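Local coordinates for protein esterase (Xanthomonas oryzae pv. oryzae, PDB 3H2G) that acts as an esterase that degrades rice cell walls and contributes to the virulence of the bacterium on rice, at residues A[86-94]-A[268-278]. Sequence-based numbering, arbitrary orientation.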
ATOM      1  N   HIS A  86       3.451   0.798   0.421  1.00  4.57           N
ATOM      2  CA  HIS A  86       3.860  -0.554   0.042  1.00  4.02           C
ATOM      3  C   HIS A  86       2.719  -1.561   0.188  1.00  3.54           C
ATOM      4  O   HIS A  86       1.738  -1.304   0.885  1.00  4.88           O
ATOM      5  CB  HIS A  86       5.083  -1.003   0.866  1.00  4.92           C
ATOM      6  CG  HIS A  86       4.777  -1.373   2.286  1.00  5.18           C
ATOM      7  ND1 HIS A  86       5.283  -0.678   3.364  1.00  8.45           N
ATOM      8  CD2 HIS A  86       4.079  -2.411   2.805  1.00  3.20           C
ATOM      9  CE1 HIS A  86       4.914  -1.274   4.484  1.00  5.02           C
ATOM     10  NE2 HIS A  86       4.183  -2.328   4.173  1.00  6.78           N
ATOM     11  N   PRO A  87       2.832  -2.724  -0.478  1.00  3.92           N
ATOM     12  CA  PRO A  87       1.807  -3.772  -0.423  1.00  3.65           C
ATOM     13  C   PRO A  87       1.795  -4.566   0.885  1.00  4.41           C
ATOM     14  O   PRO A  87       2.617  -4.342   1.771  1.00  4.05           O
ATOM     15  CB  PRO A  87       2.147  -4.645  -1.629  1.00  2.99           C
ATOM     16  CG  PRO A  87       3.646  -4.559  -1.676  1.00  4.86           C
ATOM     17  CD  PRO A  87       3.881  -3.069  -1.456  1.00  4.32           C
ATOM     18  N   THR A  88       0.856  -5.500   0.996  1.00  4.53           N
ATOM     19  CA  THR A  88       0.718  -6.314   2.200  1.00  3.70           C
ATOM     20  C   THR A  88       2.037  -6.928   2.649  1.00  4.57           C
ATOM     21  O   THR A  88       2.748  -7.556   1.859  1.00  5.04           O
ATOM     22  CB  THR A  88      -0.301  -7.455   1.992  1.00  3.47           C
ATOM     23  OG1 THR A  88      -1.522  -6.911   1.479  1.00  2.61           O
ATOM     24  CG2 THR A  88      -0.596  -8.157   3.320  1.00  3.47           C
ATOM     25  N   GLU A  89       2.356  -6.739   3.925  1.00  3.37           N
ATOM     26  CA  GLU A  89       3.583  -7.271   4.505  1.00  4.99           C
ATOM     27  C   GLU A  89       3.263  -7.994   5.809  1.00  4.54           C
ATOM     28  O   GLU A  89       2.826  -7.369   6.779  1.00  5.82           O
ATOM     29  CB  GLU A  89       4.576  -6.138   4.782  1.00  4.78           C
ATOM     30  CG  GLU A  89       5.877  -6.618   5.409  1.00  6.69           C
ATOM     31  CD  GLU A  89       6.630  -7.568   4.501  1.00  8.19           C
ATOM     32  OE1 GLU A  89       7.192  -7.093   3.494  1.00 10.67           O
ATOM     33  OE2 GLU A  89       6.649  -8.785   4.784  1.00  9.72           O
ATOM     34  N   ALA A  90       3.481  -9.306   5.825  1.00  5.33           N
ATOM     35  CA  ALA A  90       3.212 -10.120   7.009  1.00  6.93           C
ATOM     36  C   ALA A  90       4.453 -10.359   7.867  1.00  7.38           C
ATOM     37  O   ALA A  90       4.337 -10.818   9.004  1.00  7.88           O
ATOM     38  CB  ALA A  90       2.603 -11.456   6.596  1.00  7.05           C
ATOM     39  N   LEU A  91       5.637 -10.070   7.327  1.00  7.04           N
ATOM     40  CA  LEU A  91       6.870 -10.256   8.097  1.00  5.90           C
ATOM     41  C   LEU A  91       7.087  -8.983   8.904  1.00  5.95           C
ATOM     42  O   LEU A  91       7.495  -7.955   8.366  1.00  4.92           O
ATOM     43  CB  LEU A  91       8.072 -10.502   7.174  1.00  5.94           C
ATOM     44  CG  LEU A  91       9.382 -10.883   7.885  1.00  5.61           C
ATOM     45  CD1 LEU A  91       9.262 -12.291   8.456  1.00  5.82           C
ATOM     46  CD2 LEU A  91      10.552 -10.816   6.912  1.00  8.24           C
ATOM     47  N   ARG A  92       6.808  -9.065  10.201  1.00  7.06           N
ATOM     48  CA  ARG A  92       6.927  -7.924  11.103  1.00  6.44           C
ATOM     49  C   ARG A  92       8.201  -7.090  10.992  1.00  6.71           C
ATOM     50  O   ARG A  92       8.137  -5.864  10.955  1.00  5.74           O
ATOM     51  CB  ARG A  92       6.761  -8.391  12.555  1.00  8.32           C
ATOM     52  CG  ARG A  92       7.155  -7.340  13.591  1.00 11.77           C
ATOM     53  CD  ARG A  92       6.881  -7.799  15.013  1.00 14.92           C
ATOM     54  NE  ARG A  92       5.477  -7.635  15.379  1.00 19.54           N
ATOM     55  CZ  ARG A  92       4.639  -8.636  15.628  1.00 18.62           C
ATOM     56  NH1 ARG A  92       5.055  -9.896  15.551  1.00 18.81           N
ATOM     57  NH2 ARG A  92       3.380  -8.374  15.956  1.00 17.19           N
ATOM     58  N   ALA A  93       9.351  -7.752  10.927  1.00  7.49           N
ATOM     59  CA  ALA A  93      10.637  -7.051  10.879  1.00  8.38           C
ATOM     60  C   ALA A  93      11.037  -6.412   9.548  1.00  9.30           C
ATOM     61  O   ALA A  93      11.981  -5.623   9.498  1.00  8.62           O
ATOM     62  CB  ALA A  93      11.744  -8.001  11.338  1.00  8.30           C
ATOM     63  N   GLN A  94      10.322  -6.742   8.479  1.00  8.15           N
ATOM     64  CA  GLN A  94      10.638  -6.227   7.151  1.00  8.43           C
ATOM     65  C   GLN A  94      10.735  -4.707   7.023  1.00  6.94           C
ATOM     66  O   GLN A  94       9.824  -3.976   7.416  1.00  7.22           O
ATOM     67  CB  GLN A  94       9.611  -6.742   6.140  1.00  9.91           C
ATOM     68  CG  GLN A  94      10.001  -6.487   4.696  1.00 13.46           C
ATOM     69  CD  GLN A  94      11.322  -7.135   4.345  1.00 16.40           C
ATOM     70  OE1 GLN A  94      11.535  -8.316   4.613  1.00 17.00           O
ATOM     71  NE2 GLN A  94      12.219  -6.365   3.741  1.00 21.35           N
ATOM     72  N   LEU A 268       0.758 -14.827  13.339  1.00  7.18           N
ATOM     73  CA  LEU A 268       1.241 -14.747  11.959  1.00  6.49           C
ATOM     74  C   LEU A 268       1.032 -13.398  11.271  1.00  6.88           C
ATOM     75  O   LEU A 268       1.682 -13.106  10.263  1.00  5.54           O
ATOM     76  CB  LEU A 268       0.545 -15.806  11.099  1.00  7.61           C
ATOM     77  CG  LEU A 268       0.699 -17.292  11.420  1.00  7.92           C
ATOM     78  CD1 LEU A 268      -0.288 -18.086  10.569  1.00  9.19           C
ATOM     79  CD2 LEU A 268       2.137 -17.735  11.141  1.00  8.93           C
ATOM     80  N   PHE A 269       0.143 -12.572  11.811  1.00  5.73           N
ATOM     81  CA  PHE A 269      -0.176 -11.309  11.154  1.00  5.84           C
ATOM     82  C   PHE A 269      -0.045 -10.030  11.976  1.00  5.21           C
ATOM     83  O   PHE A 269      -1.019  -9.569  12.568  1.00  5.12           O
ATOM     84  CB  PHE A 269      -1.599 -11.408  10.594  1.00  7.56           C
ATOM     85  CG  PHE A 269      -1.789 -12.548   9.628  1.00  6.47           C
ATOM     86  CD1 PHE A 269      -1.219 -12.501   8.358  1.00  6.74           C
ATOM     87  CD2 PHE A 269      -2.525 -13.673   9.990  1.00  7.65           C
ATOM     88  CE1 PHE A 269      -1.377 -13.558   7.459  1.00  7.96           C
ATOM     89  CE2 PHE A 269      -2.690 -14.739   9.100  1.00  6.53           C
ATOM     90  CZ  PHE A 269      -2.115 -14.679   7.833  1.00  7.86           C
ATOM     91  N   PRO A 270       1.157  -9.427  12.008  1.00  4.69           N
ATOM     92  CA  PRO A 270       2.391  -9.857  11.339  1.00  4.46           C
ATOM     93  C   PRO A 270       3.178 -10.806  12.235  1.00  5.58           C
ATOM     94  O   PRO A 270       2.883 -10.929  13.422  1.00  6.11           O
ATOM     95  CB  PRO A 270       3.124  -8.540  11.108  1.00  5.03           C
ATOM     96  CG  PRO A 270       2.798  -7.782  12.349  1.00  5.11           C
ATOM     97  CD  PRO A 270       1.307  -8.056  12.535  1.00  4.67           C
ATOM     98  N   GLY A 271       4.182 -11.470  11.671  1.00  6.04           N
ATOM     99  CA  GLY A 271       4.966 -12.398  12.462  1.00  7.45           C
ATOM    100  C   GLY A 271       6.336 -12.715  11.895  1.00  7.54           C
ATOM    101  O   GLY A 271       6.969 -11.877  11.255  1.00  7.68           O
ATOM    102  N   LYS A 272       6.783 -13.945  12.125  1.00  8.04           N
ATOM    103  CA  LYS A 272       8.095 -14.399  11.674  1.00  8.76           C
ATOM    104  C   LYS A 272       8.133 -14.915  10.239  1.00  8.15           C
ATOM    105  O   LYS A 272       9.184 -15.346   9.763  1.00  7.29           O
ATOM    106  CB  LYS A 272       8.604 -15.492  12.620  1.00  9.16           C
ATOM    107  CG  LYS A 272       8.756 -15.042  14.065  1.00 12.75           C
ATOM    108  CD  LYS A 272       9.825 -13.967  14.190  1.00 15.93           C
ATOM    109  CE  LYS A 272       9.975 -13.494  15.625  1.00 19.12           C
ATOM    110  NZ  LYS A 272      11.034 -12.454  15.747  1.00 21.25           N
ATOM    111  N   GLN A 273       6.999 -14.873   9.549  1.00  7.90           N
ATOM    112  CA  GLN A 273       6.940 -15.350   8.171  1.00  8.85           C
ATOM    113  C   GLN A 273       6.413 -14.331   7.170  1.00  9.25           C
ATOM    114  O   GLN A 273       5.569 -13.500   7.492  1.00  9.32           O
ATOM    115  CB  GLN A 273       6.063 -16.600   8.082  1.00 10.12           C
ATOM    116  CG  GLN A 273       6.672 -17.859   8.669  1.00 13.26           C
ATOM    117  CD  GLN A 273       5.692 -19.016   8.663  1.00 14.88           C
ATOM    118  OE1 GLN A 273       4.847 -19.134   9.549  1.00 15.22           O
ATOM    119  NE2 GLN A 273       5.786 -19.866   7.647  1.00 17.21           N
ATOM    120  N   SER A 274       6.918 -14.408   5.944  1.00  9.38           N
ATOM    121  CA  SER A 274       6.458 -13.529   4.876  1.00  9.40           C
ATOM    122  C   SER A 274       5.250 -14.239   4.266  1.00 10.16           C
ATOM    123  O   SER A 274       5.088 -15.444   4.449  1.00  8.94           O
ATOM    124  CB  SER A 274       7.539 -13.376   3.810  1.00 10.69           C
ATOM    125  OG  SER A 274       7.774 -14.616   3.161  1.00 10.34           O
ATOM    126  N   LEU A 275       4.408 -13.501   3.548  1.00 10.08           N
ATOM    127  CA  LEU A 275       3.240 -14.104   2.914  1.00 12.46           C
ATOM    128  C   LEU A 275       3.686 -15.127   1.875  1.00 13.44           C
ATOM    129  O   LEU A 275       3.026 -16.149   1.670  1.00 11.72           O
ATOM    130  CB  LEU A 275       2.383 -13.032   2.242  1.00 13.93           C
ATOM    131  CG  LEU A 275       1.587 -12.129   3.182  1.00 17.00           C
ATOM    132  CD1 LEU A 275       0.903 -11.033   2.383  1.00 19.14           C
ATOM    133  CD2 LEU A 275       0.563 -12.963   3.943  1.00 17.04           C
ATOM    134  N   THR A 276       4.810 -14.842   1.222  1.00 13.18           N
ATOM    135  CA  THR A 276       5.365 -15.735   0.211  1.00 15.81           C
ATOM    136  C   THR A 276       5.669 -17.090   0.838  1.00 14.64           C
ATOM    137  O   THR A 276       5.304 -18.137   0.297  1.00 14.34           O
ATOM    138  CB  THR A 276       6.676 -15.171  -0.378  1.00 17.43           C
ATOM    139  OG1 THR A 276       6.395 -13.990  -1.138  1.00 21.26           O
ATOM    140  CG2 THR A 276       7.339 -16.199  -1.276  1.00 22.02           C
ATOM    141  N   ASP A 277       6.344 -17.056   1.983  1.00 11.84           N
ATOM    142  CA  ASP A 277       6.704 -18.267   2.704  1.00 12.15           C
ATOM    143  C   ASP A 277       5.451 -19.030   3.127  1.00 11.02           C
ATOM    144  O   ASP A 277       5.363 -20.245   2.949  1.00 10.07           O
ATOM    145  CB  ASP A 277       7.554 -17.907   3.929  1.00 15.19           C
ATOM    146  CG  ASP A 277       7.835 -19.099   4.823  1.00 19.74           C
ATOM    147  OD1 ASP A 277       7.823 -20.241   4.321  1.00 23.05           O
ATOM    148  OD2 ASP A 277       8.084 -18.894   6.031  1.00 24.52           O
ATOM    149  N   MET A 278       4.479 -18.313   3.678  1.00  8.96           N
ATOM    150  CA  MET A 278       3.243 -18.946   4.113  1.00  9.12           C
ATOM    151  C   MET A 278       2.508 -19.630   2.968  1.00  8.49           C
ATOM    152  O   MET A 278       2.002 -20.742   3.121  1.00  7.56           O
ATOM    153  CB  MET A 278       2.313 -17.920   4.761  1.00  9.12           C
ATOM    154  CG  MET A 278       2.752 -17.462   6.136  1.00 12.87           C
ATOM    155  SD  MET A 278       1.509 -16.388   6.872  1.00 18.06           S
ATOM    156  CE  MET A 278       2.440 -14.861   7.051  1.00 12.22           C
TER
HETATM  157  O   HOH W   1       4.836 -10.499   3.511  1.00  7.32           O
HETATM  158  O   HOH W   2       1.298 -10.643  15.501  1.00 20.77           O
HETATM  159  O   HOH W   3       9.552 -10.704  11.618  1.00  7.32           O
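A single beta bridge between L91 and G271 joins two parts of this alpha/beta-hydrolase: the loop that leaves strand 79-85 of the central sheet, and the turn and first helical residues of 275-280 within the long insertion between strands 198-205 and 328-332. Two backbone bonds make the bridge. G271 N gives a nearly straight bond to A90 O (2.7 Å), and R92 N returns one to G271 O (3.0 Å), lying in the carbonyl plane on a lone pair. The methyl of A90 enters an apolar pocket formed by F269, L275 and M278, with M278 CE tightly packed 3.4 Å from A90 CB. The side chains of T88 and L275 cross at about a right angle, T88 CG2 meeting L275 CD1. T88 OG1 is hydrogen-bonded to Y138 OH, and its side chain lies near, without touching, a probable Ser-His-Asp triad that includes S176. On the other flank, P270, which follows a cis peptide bond, sets its CG over one face of the R92 guanidinium, 3.6 Å above the plane and displaced toward its rim; R92 leaves the backbone with CG anti to N (chi1 168°) and bends at chi3 to bring that group across the proline. The start of the helix is fixed by S274, the N-cap, whose OG accepts from D277 N. One of the waters between the segments donates to E89 OE2 and accepts from A90 N and from L275 N, the last at 3.0 Å.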